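Local coordinates for protein maleylacetoacetate isomerase (Anaeromyxobacter dehalogenans, PDB 4IGJ) that probably isomerises maleylacetoacetate to fumarylacetoacetate with glutathione as cofactor, as a zeta-family member of the glutathione transferase superfamily, at residues E215-A218 with P222-A225. Numbering follows the deposited sequence.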
loop_
_atom_site.group_PDB
_atom_site.type_symbol
_atom_site.label_atom_id
_atom_site.label_comp_id
_atom_site.label_asym_id
_atom_site.label_seq_id
_atom_site.Cartn_x
_atom_site.Cartn_y
_atom_site.Cartn_z
ATOM N N GLU A 215 2.543 22.856 -4.001
ATOM C CA GLU A 215 2.065 24.221 -4.214
ATOM C C GLU A 215 0.970 24.273 -5.278
ATOM O O GLU A 215 -0.030 24.969 -5.113
ATOM C CB GLU A 215 3.227 25.138 -4.596
ATOM N N ALA A 216 1.161 23.524 -6.362
ATOM C CA ALA A 216 0.172 23.449 -7.425
ATOM C C ALA A 216 -1.142 22.867 -6.929
ATOM O O ALA A 216 -2.218 23.325 -7.313
ATOM C CB ALA A 216 0.708 22.627 -8.584
ATOM N N CYS A 217 -1.056 21.847 -6.079
ATOM C CA CYS A 217 -2.259 21.226 -5.547
ATOM C C CYS A 217 -2.985 22.164 -4.588
ATOM O O CYS A 217 -4.206 22.244 -4.586
ATOM C CB CYS A 217 -1.907 19.921 -4.820
ATOM S SG CYS A 217 -1.420 18.559 -5.895
ATOM N N ALA A 218 -2.216 22.866 -3.765
ATOM C CA ALA A 218 -2.792 23.689 -2.706
ATOM C C ALA A 218 -3.661 24.823 -3.252
ATOM O O ALA A 218 -4.568 25.301 -2.573
ATOM C CB ALA A 218 -1.696 24.225 -1.795
ATOM N N PRO A 222 -10.573 21.688 -4.665
ATOM C CA PRO A 222 -10.773 20.377 -4.036
ATOM C C PRO A 222 -9.722 20.047 -2.969
ATOM O O PRO A 222 -10.067 19.408 -1.974
ATOM C CB PRO A 222 -10.652 19.399 -5.208
ATOM C CG PRO A 222 -10.976 20.195 -6.409
ATOM C CD PRO A 222 -10.472 21.580 -6.133
ATOM N N PHE A 223 -8.475 20.465 -3.172
ATOM C CA PHE A 223 -7.458 20.267 -2.142
ATOM C C PHE A 223 -7.733 21.120 -0.908
ATOM O O PHE A 223 -7.604 20.646 0.226
ATOM C CB PHE A 223 -6.052 20.518 -2.699
ATOM C CG PHE A 223 -5.516 19.377 -3.529
ATOM C CD1 PHE A 223 -4.662 18.445 -2.966
ATOM C CD2 PHE A 223 -5.881 19.228 -4.860
ATOM C CE1 PHE A 223 -4.173 17.377 -3.712
ATOM C CE2 PHE A 223 -5.399 18.167 -5.614
ATOM C CZ PHE A 223 -4.544 17.240 -5.037
ATOM N N GLN A 224 -8.111 22.376 -1.124
ATOM C CA GLN A 224 -8.473 23.238 -0.002
ATOM C C GLN A 224 -9.628 22.649 0.816
ATOM O O GLN A 224 -9.590 22.658 2.048
ATOM C CB GLN A 224 -8.767 24.666 -0.489
ATOM C CG GLN A 224 -7.516 25.374 -1.006
ATOM C CD GLN A 224 -7.797 26.724 -1.638
ATOM O OE1 GLN A 224 -8.740 27.419 -1.261
ATOM N NE2 GLN A 224 -6.967 27.106 -2.604
ATOM N N ALA A 225 -10.622 22.084 0.137
ATOM C CA ALA A 225 -11.771 21.486 0.801
ATOM C C ALA A 225 -11.410 20.277 1.666
ATOM O O ALA A 225 -12.061 20.013 2.676
ATOM C CB ALA A 225 -12.846 21.110 -0.222
#
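The C217 side chain, CB and SG, runs over one face of the F223 ring and makes two contacts with it. Its CB sits almost over the middle of the ring, 3.6 Å from the F223 centroid and 11° off the ring normal, a CH-pi contact. The sulfur is displaced toward the far end of the same face, with C217 SG 3.5 Å from F223 CZ, giving a cysteine sulfur-aromatic contact. At the near end the backbone takes over: C217 O comes within 3.2 Å of F223 CB. C217 holds SG anti to its carbonyl carbon (chi1 -72°), which carries the sulfur along the ring from CB toward CZ. On the exposed side, Q224 reaches back with an extended chain beyond CG, and its NE2 donates to A218 O at 3.0 Å, with 155° at the hydrogen. This hydrogen bond arrives in the carbonyl plane on a lone pair. Cutting F223 back to an alanine is likely to leave CB and SG of C217 without the ring face they rest on and to open a gap between the helices. The contacts join the C-terminal end of helix 208-218 to short helix 221-226, which begins a few residues later in the C-terminal domain. F223 also packs on L41 and L45 of helix 34-45, in the glutathione-binding N-terminal domain, and on V191 of helix 185-199, which C217 touches too; the pair thus lies where the two domains meet.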